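Local coordinates for protein L-cysteine S-thiosulfotransferase subunit SoxA (Paracoccus denitrificans, PDB 2C1D) that is a diheme c-type cytochrome that, together with SoxX, joins thiosulfate to a cysteine of the carrier SoxY as the opening step of sulfur oxidation, at residues A[112-117]-A[125-130]; A[136-141]-A[215-220]. All coordinates share one frame; numbering follows the deposited sequence.

Interaction 1 of 2, residues A[112-117]-A[125-130]; sequences DYVNAC and EKWGVT. With HEC (heme c), chain I.
The side-chain nitrogen ND2 of N115 has two acceptors, the carbonyl of W127 and a water. The bond from N115 ND2 to W127 O, 2.9 Å long, is nearly straight at 170°; the carbonyl lies almost in the plane of the amide and is met on a lone pair. The water accepts from N115 ND2 at 2.9 Å and from K126 NZ as well, tying the lysine tip back to the helix while CE of K126 runs beside ND2. The other end of the amide works in reverse: OD1 of N115 accepts from W127 N at 2.9 Å, a more bent bond (141°) with the donor tilted out of the carbonyl plane. One asparagine thus satisfies both backbone polar groups of W127, and using both ends fixes the rotation of its amide. V114 crosses the W127 side chain at about a right angle. With its CG1 anti to the backbone N (chi1 173°), V114 brings that methyl obliquely to the benzo end of the indole, 3.9 Å from W127 CZ3. The same indole approaches the heme, W127 CH2 lying 4.0 Å from its vinyl-derived carbon CBB. The helix side of the contact reaches the iron directly: C117 SG binds FE at 2.2 Å as an axial ligand opposite H84, and Y113 turns one ring face to the heme propionate carbon CAA, which lies toward the rim, 3.4 Å from Y113 CG. This is therefore the heme-ligand helix of a cytochrome c domain bonded to the extended chain that follows it. Helix 110-122 also supplies T119 and V118, which touch K126 and W127, while from helix 132-143 M134 packs on V114 and N115, and N133 on W127.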
loop_
_atom_site.group_PDB
_atom_site.type_symbol
_atom_site.label_atom_id
_atom_site.label_comp_id
_atom_site.label_asym_id
_atom_site.label_seq_id
_atom_site.Cartn_x
_atom_site.Cartn_y
_atom_site.Cartn_z
ATOM N N ASP A 112 -19.944 -5.701 2.233
ATOM C CA ASP A 112 -21.197 -5.950 1.525
ATOM C C ASP A 112 -22.124 -6.869 2.316
ATOM O O ASP A 112 -23.307 -6.654 2.303
ATOM C CB ASP A 112 -20.973 -6.569 0.160
ATOM C CG ASP A 112 -20.166 -5.693 -0.755
ATOM O OD1 ASP A 112 -20.431 -4.462 -0.842
ATOM O OD2 ASP A 112 -19.259 -6.190 -1.455
ATOM N N TYR A 113 -21.618 -7.925 2.959
ATOM C CA TYR A 113 -22.522 -8.764 3.764
ATOM C C TYR A 113 -23.089 -7.979 4.934
ATOM O O TYR A 113 -24.280 -8.061 5.228
ATOM C CB TYR A 113 -21.817 -10.010 4.300
ATOM C CG TYR A 113 -21.602 -11.146 3.325
ATOM C CD1 TYR A 113 -20.360 -11.771 3.224
ATOM C CD2 TYR A 113 -22.643 -11.627 2.542
ATOM C CE1 TYR A 113 -20.151 -12.815 2.351
ATOM C CE2 TYR A 113 -22.459 -12.687 1.666
ATOM C CZ TYR A 113 -21.207 -13.277 1.572
ATOM O OH TYR A 113 -21.020 -14.329 0.719
ATOM N N VAL A 114 -22.248 -7.204 5.608
ATOM C CA VAL A 114 -22.711 -6.465 6.771
ATOM C C VAL A 114 -23.812 -5.506 6.297
ATOM O O VAL A 114 -24.887 -5.497 6.851
ATOM C CB VAL A 114 -21.554 -5.715 7.488
ATOM C CG1 VAL A 114 -22.076 -4.842 8.578
ATOM C CG2 VAL A 114 -20.525 -6.726 8.060
ATOM N N ASN A 115 -23.571 -4.759 5.233
ATOM C CA ASN A 115 -24.592 -3.803 4.782
ATOM C C ASN A 115 -25.874 -4.433 4.197
ATOM O O ASN A 115 -26.957 -3.798 4.213
ATOM C CB ASN A 115 -24.006 -2.768 3.815
ATOM C CG ASN A 115 -23.562 -1.509 4.530
ATOM O OD1 ASN A 115 -24.070 -1.185 5.619
ATOM N ND2 ASN A 115 -22.591 -0.803 3.945
ATOM N N ALA A 116 -25.784 -5.644 3.680
ATOM C CA ALA A 116 -27.005 -6.316 3.229
ATOM C C ALA A 116 -27.944 -6.526 4.433
ATOM O O ALA A 116 -29.153 -6.265 4.351
ATOM C CB ALA A 116 -26.706 -7.631 2.505
ATOM N N CYS A 117 -27.392 -6.947 5.568
ATOM C CA CYS A 117 -28.218 -7.160 6.737
ATOM C C CYS A 117 -28.679 -5.837 7.325
ATOM O O CYS A 117 -29.864 -5.652 7.616
ATOM C CB CYS A 117 -27.519 -8.054 7.755
ATOM S SG CYS A 117 -27.494 -9.803 7.214
ATOM N N GLU A 125 -30.275 2.840 7.175
ATOM C CA GLU A 125 -29.455 3.454 6.165
ATOM C C GLU A 125 -28.128 2.704 6.201
ATOM O O GLU A 125 -27.651 2.335 7.276
ATOM C CB GLU A 125 -29.285 4.947 6.501
ATOM C CG GLU A 125 -28.155 5.664 5.780
ATOM C CD GLU A 125 -28.337 7.183 5.775
ATOM O OE1 GLU A 125 -29.187 7.698 6.557
ATOM O OE2 GLU A 125 -27.635 7.865 4.984
ATOM N N LYS A 126 -27.560 2.446 5.033
ATOM C CA LYS A 126 -26.310 1.681 4.964
ATOM C C LYS A 126 -25.210 2.347 5.790
ATOM O O LYS A 126 -25.123 3.586 5.857
ATOM C CB LYS A 126 -25.876 1.433 3.517
ATOM C CG LYS A 126 -25.117 2.557 2.797
ATOM C CD LYS A 126 -24.406 2.052 1.508
ATOM C CE LYS A 126 -22.843 2.126 1.603
ATOM N NZ LYS A 126 -22.115 1.254 0.580
ATOM N N TRP A 127 -24.398 1.534 6.452
ATOM C CA TRP A 127 -23.207 2.047 7.143
ATOM C C TRP A 127 -22.114 2.428 6.143
ATOM O O TRP A 127 -21.869 1.721 5.151
ATOM C CB TRP A 127 -22.655 1.029 8.149
ATOM C CG TRP A 127 -23.549 0.727 9.340
ATOM C CD1 TRP A 127 -24.661 1.416 9.756
ATOM C CD2 TRP A 127 -23.383 -0.353 10.266
ATOM N NE1 TRP A 127 -25.190 0.823 10.878
ATOM C CE2 TRP A 127 -24.417 -0.255 11.221
ATOM C CE3 TRP A 127 -22.440 -1.384 10.401
ATOM C CZ2 TRP A 127 -24.557 -1.159 12.263
ATOM C CZ3 TRP A 127 -22.576 -2.284 11.448
ATOM C CH2 TRP A 127 -23.622 -2.172 12.360
ATOM N N GLY A 128 -21.457 3.558 6.407
ATOM C CA GLY A 128 -20.292 3.959 5.648
ATOM C C GLY A 128 -19.290 2.829 5.716
ATOM O O GLY A 128 -19.083 2.251 6.775
ATOM N N VAL A 129 -18.645 2.523 4.596
ATOM C CA VAL A 129 -17.689 1.414 4.556
ATOM C C VAL A 129 -16.439 1.593 5.400
ATOM O O VAL A 129 -15.776 0.611 5.701
ATOM C CB VAL A 129 -17.298 1.014 3.105
ATOM C CG1 VAL A 129 -18.552 0.673 2.323
ATOM C CG2 VAL A 129 -16.504 2.098 2.414
ATOM N N THR A 130 -16.115 2.834 5.787
ATOM C CA THR A 130 -15.043 3.097 6.751
ATOM C C THR A 130 -15.541 3.746 8.036
ATOM O O THR A 130 -14.746 4.304 8.804
ATOM C CB THR A 130 -13.946 3.988 6.129
ATOM O OG1 THR A 130 -14.509 5.246 5.748
ATOM C CG2 THR A 130 -13.478 3.412 4.842
HETATM FE FE HEC I . -27.012 -11.172 8.878
HETATM C CHA HEC I . -25.995 -13.223 6.228
HETATM C CHB HEC I . -23.832 -10.273 9.395
HETATM C CHC HEC I . -28.125 -8.974 11.197
HETATM C CHD HEC I . -30.093 -12.693 8.806
HETATM N NA HEC I . -25.259 -11.684 7.985
HETATM C C1A HEC I . -25.039 -12.540 6.933
HETATM C C2A HEC I . -23.634 -12.559 6.656
HETATM C C3A HEC I . -23.040 -11.740 7.532
HETATM C C4A HEC I . -24.055 -11.149 8.372
HETATM C CMA HEC I . -21.545 -11.418 7.634
HETATM C CAA HEC I . -22.979 -13.396 5.539
HETATM C CBA HEC I . -23.015 -14.846 5.981
HETATM C CGA HEC I . -22.601 -15.834 4.902
HETATM O O1A HEC I . -22.698 -15.544 3.688
HETATM O O2A HEC I . -22.179 -16.944 5.328
HETATM N NB HEC I . -26.123 -9.873 10.112
HETATM C C1B HEC I . -24.780 -9.575 10.098
HETATM C C2B HEC I . -24.585 -8.395 10.928
HETATM C C3B HEC I . -25.771 -8.038 11.435
HETATM C C4B HEC I . -26.768 -8.971 10.929
HETATM C CMB HEC I . -23.215 -7.750 11.224
HETATM C CAB HEC I . -26.051 -6.828 12.385
HETATM C CBB HEC I . -25.594 -5.650 11.857
HETATM N NC HEC I . -28.809 -10.918 9.844
HETATM C C1C HEC I . -29.064 -9.876 10.707
HETATM C C2C HEC I . -30.452 -9.985 11.116
HETATM C C3C HEC I . -31.043 -10.944 10.362
HETATM C C4C HEC I . -29.980 -11.599 9.616
HETATM C CMC HEC I . -31.168 -8.903 11.956
HETATM C CAC HEC I . -32.538 -11.412 10.385
HETATM C CBC HEC I . -33.521 -10.497 10.232
HETATM N ND HEC I . -27.885 -12.722 7.693
HETATM C C1D HEC I . -29.213 -13.119 7.835
HETATM C C2D HEC I . -29.546 -14.046 6.772
HETATM C C3D HEC I . -28.279 -14.196 5.948
HETATM C C4D HEC I . -27.297 -13.347 6.603
HETATM C CMD HEC I . -30.886 -14.750 6.490
HETATM C CAD HEC I . -28.073 -15.062 4.694
HETATM C CBD HEC I . -27.645 -16.435 5.113
HETATM C CGD HEC I . -27.285 -17.295 3.903
HETATM O O1D HEC I . -27.439 -18.550 3.992
HETATM O O2D HEC I . -26.833 -16.723 2.887
HETATM O O HOH W 1 -21.344 -1.514 1.442
#

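Interaction 2 of 2, residues A[136-141]-A[215-220]; sequences DMLSLI and MVTAQH
No ring or other flat group takes part where L138 and S139 meet T217 and M215; the touching atoms are methyls and one hydroxyl, so there are no faces or edges to match. M215 is curled, its chain bent at both chi2 and chi3 (-57° and -58°), and these bends bring its terminal methyl against S139, with M215 CE 3.6 Å from S139 OG. CG of M215 stands further from the same oxygen. This is van der Waals packing: the hydroxyl is hydrogen-bonded to K135 O, one turn back in its own helix, and meets M215 only by packing. Next to it, L138 and T217 cross at about a right angle and meet by single methyls, L138 CD1 lying 4.1 Å from T217 CG2. The threonine splits its two branches between two tasks. With chi1 at 59°, OG1 sits between the backbone N and the carbonyl carbon and accepts from H220 N at 3.3 Å, the N-cap bond of helix 218-223, which leaves CG2 for the leucine. With an alanine here, H220 N would probably lose its capping acceptor and a gap would be likely to open beside L138 CD1. The helix capped in this way carries R221, probably a substrate-binding residue, its side chain about 7 Å from that of T217. The contact is buried and joins the two cytochrome c domains. On the first domain's side, D136 pairs with R64 and K68 of helix 59-70, and M137 touches the heme. K135 NZ of helix 132-143 donates to M215 O and F61 of helix 59-70 touches M215, so both reach across; on the second side V216 bonds through its backbone to T207 of strand 207-209, and E245 of helix 239-251 packs on A218.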
loop_
_atom_site.group_PDB
_atom_site.type_symbol
_atom_site.label_atom_id
_atom_site.label_comp_id
_atom_site.label_asym_id
_atom_site.label_seq_id
_atom_site.Cartn_x
_atom_site.Cartn_y
_atom_site.Cartn_z
ATOM N N ASP A 136 -15.530 -1.709 13.408
ATOM C CA ASP A 136 -15.682 -2.535 14.595
ATOM C C ASP A 136 -16.325 -3.878 14.244
ATOM O O ASP A 136 -15.937 -4.911 14.793
ATOM C CB ASP A 136 -16.558 -1.894 15.676
ATOM C CG ASP A 136 -16.050 -0.538 16.169
ATOM O OD1 ASP A 136 -14.869 -0.134 15.966
ATOM O OD2 ASP A 136 -16.861 0.230 16.735
ATOM N N MET A 137 -17.348 -3.857 13.392
ATOM C CA MET A 137 -18.040 -5.097 13.054
ATOM C C MET A 137 -17.111 -6.040 12.284
ATOM O O MET A 137 -17.060 -7.227 12.577
ATOM C CB MET A 137 -19.322 -4.841 12.271
ATOM C CG MET A 137 -20.275 -6.052 12.282
ATOM S SD MET A 137 -20.767 -6.583 13.924
ATOM C CE MET A 137 -21.849 -5.178 14.364
ATOM N N LEU A 138 -16.356 -5.504 11.322
ATOM C CA LEU A 138 -15.380 -6.330 10.586
ATOM C C LEU A 138 -14.328 -6.892 11.516
ATOM O O LEU A 138 -13.859 -8.003 11.318
ATOM C CB LEU A 138 -14.652 -5.537 9.518
ATOM C CG LEU A 138 -15.407 -4.942 8.336
ATOM C CD1 LEU A 138 -14.525 -4.836 7.110
ATOM C CD2 LEU A 138 -16.689 -5.653 8.015
ATOM N N SER A 139 -13.948 -6.112 12.516
ATOM C CA SER A 139 -12.964 -6.551 13.515
ATOM C C SER A 139 -13.482 -7.770 14.260
ATOM O O SER A 139 -12.798 -8.800 14.341
ATOM C CB SER A 139 -12.649 -5.395 14.490
ATOM O OG SER A 139 -11.944 -4.351 13.811
ATOM N N LEU A 140 -14.709 -7.658 14.769
ATOM C CA LEU A 140 -15.382 -8.771 15.458
ATOM C C LEU A 140 -15.501 -10.009 14.582
ATOM O O LEU A 140 -15.157 -11.120 15.005
ATOM C CB LEU A 140 -16.780 -8.352 15.938
ATOM C CG LEU A 140 -17.621 -9.412 16.654
ATOM C CD1 LEU A 140 -16.981 -9.827 17.981
ATOM C CD2 LEU A 140 -19.073 -8.921 16.846
ATOM N N ILE A 141 -15.935 -9.819 13.339
ATOM C CA ILE A 141 -16.105 -10.970 12.446
ATOM C C ILE A 141 -14.764 -11.599 12.124
ATOM O O ILE A 141 -14.621 -12.833 12.106
ATOM C CB ILE A 141 -16.901 -10.565 11.157
ATOM C CG1 ILE A 141 -18.349 -10.263 11.539
ATOM C CG2 ILE A 141 -16.805 -11.670 10.097
ATOM C CD1 ILE A 141 -19.123 -9.470 10.493
ATOM N N MET A 215 -8.634 1.696 13.874
ATOM C CA MET A 215 -8.702 0.585 12.920
ATOM C C MET A 215 -8.756 1.107 11.477
ATOM O O MET A 215 -9.237 2.211 11.200
ATOM C CB MET A 215 -9.920 -0.294 13.199
ATOM C CG MET A 215 -10.013 -0.875 14.602
ATOM S SD MET A 215 -8.600 -1.828 15.068
ATOM C CE MET A 215 -8.510 -3.181 13.723
ATOM N N VAL A 216 -8.261 0.289 10.567
ATOM C CA VAL A 216 -8.247 0.577 9.151
ATOM C C VAL A 216 -8.650 -0.715 8.417
ATOM O O VAL A 216 -8.209 -1.816 8.793
ATOM C CB VAL A 216 -6.824 1.014 8.686
ATOM C CG1 VAL A 216 -6.770 1.190 7.196
ATOM C CG2 VAL A 216 -6.443 2.344 9.326
ATOM N N THR A 217 -9.464 -0.575 7.377
ATOM C CA THR A 217 -9.848 -1.707 6.517
ATOM C C THR A 217 -8.936 -1.785 5.308
ATOM O O THR A 217 -8.268 -0.796 4.941
ATOM C CB THR A 217 -11.295 -1.555 6.027
ATOM O OG1 THR A 217 -11.421 -0.325 5.290
ATOM C CG2 THR A 217 -12.293 -1.418 7.213
ATOM N N ALA A 218 -8.918 -2.944 4.655
ATOM C CA ALA A 218 -8.136 -3.078 3.438
ATOM C C ALA A 218 -8.614 -2.094 2.373
ATOM O O ALA A 218 -7.805 -1.586 1.619
ATOM C CB ALA A 218 -8.186 -4.498 2.917
ATOM N N GLN A 219 -9.919 -1.814 2.321
ATOM C CA GLN A 219 -10.463 -0.906 1.314
ATOM C C GLN A 219 -9.870 0.480 1.519
ATOM O O GLN A 219 -9.467 1.142 0.565
ATOM C CB GLN A 219 -12.003 -0.825 1.368
ATOM C CG GLN A 219 -12.750 -2.054 0.810
ATOM C CD GLN A 219 -12.420 -2.352 -0.609
ATOM O OE1 GLN A 219 -11.928 -3.456 -0.947
ATOM N NE2 GLN A 219 -12.695 -1.409 -1.464
ATOM N N HIS A 220 -9.765 0.902 2.768
ATOM C CA HIS A 220 -9.235 2.227 3.042
ATOM C C HIS A 220 -7.720 2.292 2.792
ATOM O O HIS A 220 -7.212 3.310 2.333
ATOM C CB HIS A 220 -9.570 2.661 4.460
ATOM C CG HIS A 220 -9.077 4.039 4.795
ATOM N ND1 HIS A 220 -9.807 5.174 4.529
ATOM C CD2 HIS A 220 -7.911 4.462 5.345
ATOM C CE1 HIS A 220 -9.126 6.239 4.919
ATOM N NE2 HIS A 220 -7.967 5.833 5.407
#

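Interactions 1 and 2 come in series along the chain, their centres 12 Å apart, and helix 132-143, which follows helix 110-122, connects them. Its residues I141 and L138 pack on V114, I141 CD1 coming 3.9 Å from V114 CG2, while M137 reaches the indole of W127. T130 also touches H220, so the loop of interaction 1 meets the second domain directly. Interaction 1 is local, within the first cytochrome c domain, on the helix that carries its iron ligand; interaction 2 spans 74 residues to strand 214-216 and helix 218-223 of the second. Helix 132-143 thus sits between the helix bearing C117 and the start of helix 218-223, shortly before the active-site cysteine C225.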